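Local coordinates for methyltransferase small domain-containing protein (PDB 1NE2) that is of unconfirmed function but has the Rossmann-like fold of AdoMet-dependent methyltransferases and may transfer methyl groups, at residues B[105-110]-B[136-141]; B[130-135]-B[156-161]. One frame throughout, in Å; residues are numbered along the deposited sequence.

Contact 1. Residues B[105-110]-B[136-141]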
ATOM      1  N   SER B 105       2.722 -16.213   1.086  1.00 25.15           N
ATOM      2  CA  SER B 105       3.342 -16.497  -0.208  1.00 25.63           C
ATOM      3  C   SER B 105       2.677 -15.721  -1.345  1.00 24.91           C
ATOM      4  O   SER B 105       3.285 -15.494  -2.392  1.00 26.27           O
ATOM      5  CB  SER B 105       3.259 -17.994  -0.516  1.00 30.40           C
ATOM      6  OG  SER B 105       1.915 -18.387  -0.736  1.00 30.86           O
ATOM      7  N   GLU B 106       1.429 -15.314  -1.133  1.00 23.72           N
ATOM      8  CA  GLU B 106       0.671 -14.583  -2.148  1.00 24.49           C
ATOM      9  C   GLU B 106       1.006 -13.093  -2.246  1.00 23.03           C
ATOM     10  O   GLU B 106       0.702 -12.457  -3.252  1.00 24.39           O
ATOM     11  CB  GLU B 106      -0.829 -14.717  -1.884  1.00 27.97           C
ATOM     12  CG  GLU B 106      -1.274 -16.086  -1.411  1.00 33.64           C
ATOM     13  CD  GLU B 106      -2.775 -16.155  -1.184  1.00 34.75           C
ATOM     14  OE1 GLU B 106      -3.224 -17.036  -0.422  1.00 39.67           O
ATOM     15  OE2 GLU B 106      -3.508 -15.335  -1.774  1.00 37.01           O
ATOM     16  N   ILE B 107       1.609 -12.532  -1.203  1.00 19.53           N
ATOM     17  CA  ILE B 107       1.948 -11.107  -1.195  1.00 17.50           C
ATOM     18  C   ILE B 107       2.979 -10.768  -2.278  1.00 18.39           C
ATOM     19  O   ILE B 107       4.020 -11.415  -2.384  1.00 17.42           O
ATOM     20  CB  ILE B 107       2.458 -10.680   0.199  1.00 16.70           C
ATOM     21  CG1 ILE B 107       1.378 -10.955   1.257  1.00 16.44           C
ATOM     22  CG2 ILE B 107       2.844  -9.208   0.193  1.00 15.88           C
ATOM     23  CD1 ILE B 107       0.037 -10.277   0.991  1.00 20.37           C
ATOM     24  N   SER B 108       2.689  -9.751  -3.082  1.00 15.99           N
ATOM     25  CA  SER B 108       3.590  -9.391  -4.174  1.00 20.32           C
ATOM     26  C   SER B 108       3.768  -7.903  -4.453  1.00 20.30           C
ATOM     27  O   SER B 108       4.425  -7.532  -5.422  1.00 22.71           O
ATOM     28  CB  SER B 108       3.128 -10.094  -5.457  1.00 21.09           C
ATOM     29  OG  SER B 108       1.735  -9.895  -5.677  1.00 20.96           O
ATOM     30  N   GLY B 109       3.189  -7.048  -3.622  1.00 20.51           N
ATOM     31  CA  GLY B 109       3.345  -5.621  -3.843  1.00 18.74           C
ATOM     32  C   GLY B 109       4.494  -5.034  -3.042  1.00 19.73           C
ATOM     33  O   GLY B 109       5.116  -5.731  -2.237  1.00 19.86           O
ATOM     34  N   LYS B 110       4.779  -3.753  -3.272  1.00 18.66           N
ATOM     35  CA  LYS B 110       5.850  -3.042  -2.570  1.00 19.67           C
ATOM     36  C   LYS B 110       5.247  -2.048  -1.576  1.00 18.28           C
ATOM     37  O   LYS B 110       4.264  -1.368  -1.889  1.00 16.59           O
ATOM     38  CB  LYS B 110       6.729  -2.291  -3.577  1.00 21.72           C
ATOM     39  CG  LYS B 110       7.772  -1.377  -2.954  1.00 32.19           C
ATOM     40  CD  LYS B 110       8.560  -0.632  -4.031  1.00 37.40           C
ATOM     41  CE  LYS B 110       9.576   0.337  -3.427  1.00 41.52           C
ATOM     42  NZ  LYS B 110      10.615  -0.345  -2.601  1.00 43.64           N
ATOM     43  N   PHE B 136      11.541  -9.056   3.494  1.00 17.80           N
ATOM     44  CA  PHE B 136      12.702  -8.494   2.821  1.00 18.87           C
ATOM     45  C   PHE B 136      12.580  -8.342   1.308  1.00 20.68           C
ATOM     46  O   PHE B 136      13.389  -7.663   0.675  1.00 21.76           O
ATOM     47  CB  PHE B 136      13.943  -9.302   3.198  1.00 22.69           C
ATOM     48  CG  PHE B 136      14.464  -8.968   4.562  1.00 25.92           C
ATOM     49  CD1 PHE B 136      15.255  -7.840   4.758  1.00 27.15           C
ATOM     50  CD2 PHE B 136      14.113  -9.739   5.664  1.00 29.40           C
ATOM     51  CE1 PHE B 136      15.687  -7.482   6.034  1.00 30.30           C
ATOM     52  CE2 PHE B 136      14.538  -9.389   6.948  1.00 33.98           C
ATOM     53  CZ  PHE B 136      15.328  -8.256   7.132  1.00 33.48           C
ATOM     54  N   GLU B 137      11.556  -8.952   0.730  1.00 19.87           N
ATOM     55  CA  GLU B 137      11.330  -8.843  -0.700  1.00 22.09           C
ATOM     56  C   GLU B 137      10.267  -7.767  -0.933  1.00 20.53           C
ATOM     57  O   GLU B 137      10.085  -7.285  -2.053  1.00 22.82           O
ATOM     58  CB  GLU B 137      10.836 -10.189  -1.238  1.00 29.15           C
ATOM     59  CG  GLU B 137      10.442 -10.187  -2.700  1.00 37.95           C
ATOM     60  CD  GLU B 137       9.871 -11.522  -3.142  1.00 41.65           C
ATOM     61  OE1 GLU B 137       9.503 -11.647  -4.331  1.00 44.97           O
ATOM     62  OE2 GLU B 137       9.792 -12.444  -2.301  1.00 41.17           O
ATOM     63  N   THR B 138       9.600  -7.373   0.149  1.00 19.57           N
ATOM     64  CA  THR B 138       8.492  -6.419   0.093  1.00 18.69           C
ATOM     65  C   THR B 138       8.700  -4.984   0.581  1.00 20.20           C
ATOM     66  O   THR B 138       8.237  -4.030  -0.061  1.00 18.75           O
ATOM     67  CB  THR B 138       7.281  -6.987   0.891  1.00 19.59           C
ATOM     68  OG1 THR B 138       6.890  -8.258   0.348  1.00 22.60           O
ATOM     69  CG2 THR B 138       6.098  -6.031   0.830  1.00 21.30           C
ATOM     70  N   SER B 139       9.387  -4.821   1.705  1.00 17.40           N
ATOM     71  CA  SER B 139       9.538  -3.492   2.287  1.00 20.06           C
ATOM     72  C   SER B 139      10.934  -3.012   2.649  1.00 18.53           C
ATOM     73  O   SER B 139      11.855  -3.803   2.845  1.00 18.55           O
ATOM     74  CB  SER B 139       8.655  -3.405   3.534  1.00 19.28           C
ATOM     75  OG  SER B 139       7.342  -3.862   3.256  1.00 21.30           O
HETATM   76  N   MSE B 140      11.064  -1.693   2.759  1.00 17.88           N
HETATM   77  CA  MSE B 140      12.328  -1.056   3.107  1.00 19.77           C
HETATM   78  C   MSE B 140      12.580  -1.089   4.613  1.00 18.29           C
HETATM   79  O   MSE B 140      13.720  -1.276   5.058  1.00 17.46           O
HETATM   80  CB  MSE B 140      12.331   0.390   2.611  1.00 23.21           C
HETATM   81  CG  MSE B 140      13.580   1.162   2.991  1.00 35.80           C
HETATM   82 SE   MSE B 140      13.918   2.659   1.820  0.28 45.35          SE
HETATM   83  CE  MSE B 140      12.863   4.003   2.694  1.00 45.62           C
ATOM     84  N   TRP B 141      11.516  -0.909   5.392  1.00 16.24           N
ATOM     85  CA  TRP B 141      11.617  -0.910   6.853  1.00 14.46           C
ATOM     86  C   TRP B 141      10.771  -2.047   7.410  1.00 14.52           C
ATOM     87  O   TRP B 141       9.573  -2.126   7.158  1.00 14.97           O
ATOM     88  CB  TRP B 141      11.148   0.430   7.411  1.00 14.86           C
ATOM     89  CG  TRP B 141      11.923   1.588   6.855  1.00 17.14           C
ATOM     90  CD1 TRP B 141      11.653   2.292   5.711  1.00 18.08           C
ATOM     91  CD2 TRP B 141      13.130   2.135   7.388  1.00 17.82           C
ATOM     92  NE1 TRP B 141      12.621   3.243   5.505  1.00 20.86           N
ATOM     93  CE2 TRP B 141      13.541   3.168   6.518  1.00 17.53           C
ATOM     94  CE3 TRP B 141      13.909   1.849   8.520  1.00 17.11           C
ATOM     95  CZ2 TRP B 141      14.700   3.923   6.744  1.00 18.29           C
ATOM     96  CZ3 TRP B 141      15.062   2.600   8.747  1.00 14.95           C
ATOM     97  CH2 TRP B 141      15.444   3.626   7.861  1.00 18.33           C
TER
HETATM   98  O   HOH W   1       6.163  -8.231  -2.151  1.00 26.39           O

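Contact 2. Residues B[130-135]-B[156-161]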
ATOM      1  N   ALA B 130       9.047 -17.921   6.105  1.00 43.80           N
ATOM      2  CA  ALA B 130       8.270 -17.388   4.994  1.00 40.39           C
ATOM      3  C   ALA B 130       7.978 -15.906   5.202  1.00 36.43           C
ATOM      4  O   ALA B 130       8.096 -15.104   4.272  1.00 34.11           O
ATOM      5  CB  ALA B 130       6.964 -18.164   4.848  1.00 41.77           C
ATOM      6  N   PHE B 131       7.595 -15.545   6.423  1.00 32.38           N
ATOM      7  CA  PHE B 131       7.297 -14.153   6.732  1.00 31.40           C
ATOM      8  C   PHE B 131       8.544 -13.289   6.641  1.00 29.57           C
ATOM      9  O   PHE B 131       8.491 -12.172   6.134  1.00 26.03           O
ATOM     10  CB  PHE B 131       6.680 -14.025   8.127  1.00 31.02           C
ATOM     11  CG  PHE B 131       5.189 -14.169   8.139  1.00 31.73           C
ATOM     12  CD1 PHE B 131       4.587 -15.353   7.728  1.00 33.76           C
ATOM     13  CD2 PHE B 131       4.381 -13.110   8.542  1.00 33.96           C
ATOM     14  CE1 PHE B 131       3.196 -15.481   7.716  1.00 35.24           C
ATOM     15  CE2 PHE B 131       2.991 -13.226   8.533  1.00 33.18           C
ATOM     16  CZ  PHE B 131       2.397 -14.411   8.119  1.00 35.59           C
ATOM     17  N   ILE B 132       9.664 -13.802   7.138  1.00 27.22           N
ATOM     18  CA  ILE B 132      10.907 -13.047   7.090  1.00 27.03           C
ATOM     19  C   ILE B 132      11.312 -12.841   5.633  1.00 24.65           C
ATOM     20  O   ILE B 132      11.628 -11.725   5.219  1.00 21.71           O
ATOM     21  CB  ILE B 132      12.037 -13.782   7.841  1.00 28.52           C
ATOM     22  CG1 ILE B 132      11.618 -14.018   9.294  1.00 31.23           C
ATOM     23  CG2 ILE B 132      13.312 -12.956   7.793  1.00 30.65           C
ATOM     24  CD1 ILE B 132      12.608 -14.833  10.102  1.00 32.48           C
ATOM     25  N   ASP B 133      11.286 -13.916   4.852  1.00 23.86           N
ATOM     26  CA  ASP B 133      11.647 -13.833   3.441  1.00 23.21           C
ATOM     27  C   ASP B 133      10.762 -12.852   2.683  1.00 22.55           C
ATOM     28  O   ASP B 133      11.255 -12.025   1.914  1.00 21.07           O
ATOM     29  CB  ASP B 133      11.547 -15.211   2.784  1.00 30.29           C
ATOM     30  CG  ASP B 133      12.723 -16.101   3.123  1.00 35.35           C
ATOM     31  OD1 ASP B 133      12.678 -17.297   2.771  1.00 39.65           O
ATOM     32  OD2 ASP B 133      13.693 -15.605   3.735  1.00 37.71           O
ATOM     33  N   LYS B 134       9.455 -12.948   2.895  1.00 20.47           N
ATOM     34  CA  LYS B 134       8.527 -12.055   2.209  1.00 20.14           C
ATOM     35  C   LYS B 134       8.761 -10.596   2.605  1.00 20.68           C
ATOM     36  O   LYS B 134       8.689  -9.696   1.762  1.00 20.03           O
ATOM     37  CB  LYS B 134       7.083 -12.445   2.527  1.00 19.26           C
ATOM     38  CG  LYS B 134       6.037 -11.617   1.779  1.00 22.21           C
ATOM     39  CD  LYS B 134       5.606 -12.253   0.461  1.00 33.49           C
ATOM     40  CE  LYS B 134       6.707 -12.290  -0.580  1.00 33.67           C
ATOM     41  NZ  LYS B 134       6.228 -12.949  -1.842  1.00 27.01           N
ATOM     42  N   ALA B 135       9.038 -10.365   3.884  1.00 18.32           N
ATOM     43  CA  ALA B 135       9.273  -9.011   4.374  1.00 19.36           C
ATOM     44  C   ALA B 135      10.427  -8.342   3.635  1.00 19.61           C
ATOM     45  O   ALA B 135      10.308  -7.206   3.187  1.00 18.50           O
ATOM     46  CB  ALA B 135       9.554  -9.030   5.881  1.00 17.91           C
ATOM     47  N   ARG B 156      19.827 -13.008  13.881  1.00 27.81           N
ATOM     48  CA  ARG B 156      20.717 -13.579  12.876  1.00 29.02           C
ATOM     49  C   ARG B 156      20.151 -13.334  11.481  1.00 27.67           C
ATOM     50  O   ARG B 156      20.830 -12.786  10.611  1.00 26.07           O
ATOM     51  CB  ARG B 156      20.870 -15.087  13.096  1.00 29.89           C
ATOM     52  CG  ARG B 156      21.944 -15.742  12.239  1.00 33.65           C
ATOM     53  CD  ARG B 156      21.818 -17.257  12.275  1.00 35.22           C
ATOM     54  NE  ARG B 156      20.754 -17.733  11.392  1.00 35.33           N
ATOM     55  CZ  ARG B 156      20.297 -18.980  11.371  1.00 36.17           C
ATOM     56  NH1 ARG B 156      20.806 -19.891  12.191  1.00 37.26           N
ATOM     57  NH2 ARG B 156      19.340 -19.322  10.520  1.00 35.30           N
ATOM     58  N   GLU B 157      18.903 -13.743  11.278  1.00 25.27           N
ATOM     59  CA  GLU B 157      18.244 -13.586   9.985  1.00 26.18           C
ATOM     60  C   GLU B 157      18.078 -12.133   9.543  1.00 26.16           C
ATOM     61  O   GLU B 157      18.335 -11.802   8.383  1.00 24.20           O
ATOM     62  CB  GLU B 157      16.872 -14.273  10.001  1.00 27.93           C
ATOM     63  CG  GLU B 157      16.926 -15.793  10.100  1.00 32.45           C
ATOM     64  CD  GLU B 157      17.848 -16.415   9.062  1.00 36.89           C
ATOM     65  OE1 GLU B 157      18.984 -16.797   9.421  1.00 42.11           O
ATOM     66  OE2 GLU B 157      17.442 -16.511   7.884  1.00 36.67           O
ATOM     67  N   PHE B 158      17.639 -11.268  10.453  1.00 24.98           N
ATOM     68  CA  PHE B 158      17.456  -9.862  10.106  1.00 22.91           C
ATOM     69  C   PHE B 158      18.774  -9.171   9.760  1.00 24.16           C
ATOM     70  O   PHE B 158      18.849  -8.421   8.791  1.00 23.13           O
ATOM     71  CB  PHE B 158      16.775  -9.100  11.254  1.00 20.97           C
ATOM     72  CG  PHE B 158      15.328  -9.463  11.459  1.00 22.41           C
ATOM     73  CD1 PHE B 158      14.492  -9.709  10.374  1.00 24.44           C
ATOM     74  CD2 PHE B 158      14.786  -9.507  12.740  1.00 22.71           C
ATOM     75  CE1 PHE B 158      13.138  -9.988  10.560  1.00 26.47           C
ATOM     76  CE2 PHE B 158      13.434  -9.785  12.937  1.00 23.11           C
ATOM     77  CZ  PHE B 158      12.610 -10.025  11.847  1.00 23.42           C
ATOM     78  N   SER B 159      19.815  -9.427  10.548  1.00 23.48           N
ATOM     79  CA  SER B 159      21.107  -8.799  10.310  1.00 25.21           C
ATOM     80  C   SER B 159      21.767  -9.292   9.025  1.00 24.88           C
ATOM     81  O   SER B 159      22.609  -8.606   8.454  1.00 24.58           O
ATOM     82  CB  SER B 159      22.041  -9.023  11.506  1.00 27.37           C
ATOM     83  OG  SER B 159      22.302 -10.398  11.714  1.00 35.91           O
ATOM     84  N   ALA B 160      21.375 -10.472   8.562  1.00 26.11           N
ATOM     85  CA  ALA B 160      21.947 -11.017   7.335  1.00 27.62           C
ATOM     86  C   ALA B 160      21.351 -10.355   6.093  1.00 28.52           C
ATOM     87  O   ALA B 160      21.939 -10.409   5.014  1.00 29.46           O
ATOM     88  CB  ALA B 160      21.721 -12.520   7.276  1.00 28.00           C
ATOM     89  N   ARG B 161      20.193  -9.718   6.246  1.00 26.66           N
ATOM     90  CA  ARG B 161      19.541  -9.069   5.111  1.00 26.62           C
ATOM     91  C   ARG B 161      19.306  -7.573   5.297  1.00 24.67           C
ATOM     92  O   ARG B 161      18.811  -6.906   4.388  1.00 22.79           O
ATOM     93  CB  ARG B 161      18.209  -9.761   4.806  1.00 34.71           C
ATOM     94  CG  ARG B 161      18.349 -11.109   4.113  1.00 44.94           C
ATOM     95  CD  ARG B 161      19.000 -10.958   2.744  1.00 54.14           C
ATOM     96  NE  ARG B 161      19.054 -12.222   2.012  1.00 63.43           N
ATOM     97  CZ  ARG B 161      19.580 -12.363   0.798  1.00 67.97           C
ATOM     98  NH1 ARG B 161      20.103 -11.317   0.171  1.00 70.83           N
ATOM     99  NH2 ARG B 161      19.582 -13.551   0.208  1.00 70.34           N
TER

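Contact 1. Residues B[105-110]-B[136-141]
The C-terminal end of helix 126-138 meets the loop that leads into strand 111-116, at the start of that strand in the Rossmann-like sheet, and T138 carries the contact. The methyl T138 CG2 lies 3.2 Å from the carbonyl oxygen G109 O. CG2 stands anti to the backbone N (chi1 -58° for OG1), which leaves OG1 beside that N. From there OG1 bonds back to K134 O, one turn earlier in the helix. No direct hydrogen bond joins the two segments. A water bridges them instead, donating to G109 O at 2.7 Å and to T138 OG1 at 2.6 Å. The methyl I107 CG2 comes within 4.2 Å of the hydroxyl oxygen T138 OG1, a loose contact, and the two side chains cross at about a right angle. At the other end, K110 CA sits 3.6 Å from T138 O. The K110 side chain starts away from the helix, and its amine makes a cation-pi contact with F200. Beyond the loop, E75 of the second subunit accepts hydrogen bonds from S108 N and G109 N. The threonine hydroxyl therefore serves both its own helix and the water, and the helix end meets a loop of the dimer interface by one bridging water and van der Waals contact.

Contact 2. Residues B[130-135]-B[156-161]
I132 on helix 126-138 packs against E157 and F158 on helix 151-161, and the contact between the two segments is apolar. I132 points toward the other helix and splits its branches between the two partners. I132 CG2, anti to the backbone N (the CG1 branch has chi1 -58°), lies 4.1 Å from F158 CE1. This methyl meets the ring obliquely, and the two side chains cross at about a right angle. The other branch reaches further out, with I132 CD1 4.3 Å from E157 CB. The ring of F158 also packs edge-to-face with F193 of strand 187-197, and I132 touches F153 and L154 one turn or so earlier on helix 151-161.

The polar part lies within segment 156-161. R156 holds E157 side-on in a salt bridge, and both of its bonds go to one oxygen. R156 NE donates to E157 OE1 at 2.8 Å, nearly along the C-O axis of the carboxylate. R156 NH2 donates to the same E157 OE1 at 2.8 Å from above the carboxylate plane, 59° out of it. Both N-H...O angles are bent, about 145°. The oxygen stays in the guanidinium plane.

D133 OD2 of the other helix is 5.7 Å from E157 OE2, like charges not in contact. The salt bridge probably offsets the negative charge of E157, whose CB meanwhile packs on the isoleucine. Attraction between the segments is thus mainly van der Waals.

In the fold
Contacts 1 and 2 share helix 126-138, and their centres are about 11 Å apart. Along the chain the segments alternate: 105-110, 130-135, 136-141, then 156-161. They touch directly. K134 NZ probably bonds to I107 O at 2.7 Å, and the F136 ring packs on F158 and R161. Parallel strands 111-116 and 142-147 are neighbours and form a beta-alpha-beta crossover with helix 126-138. The mixed sheet has the strand order 3-2-1-4-5-7-6, as in class I methyltransferases. Contact 1 places the helix end beside a loop that meets the second subunit; contact 2 packs its earlier turns on helix 151-161.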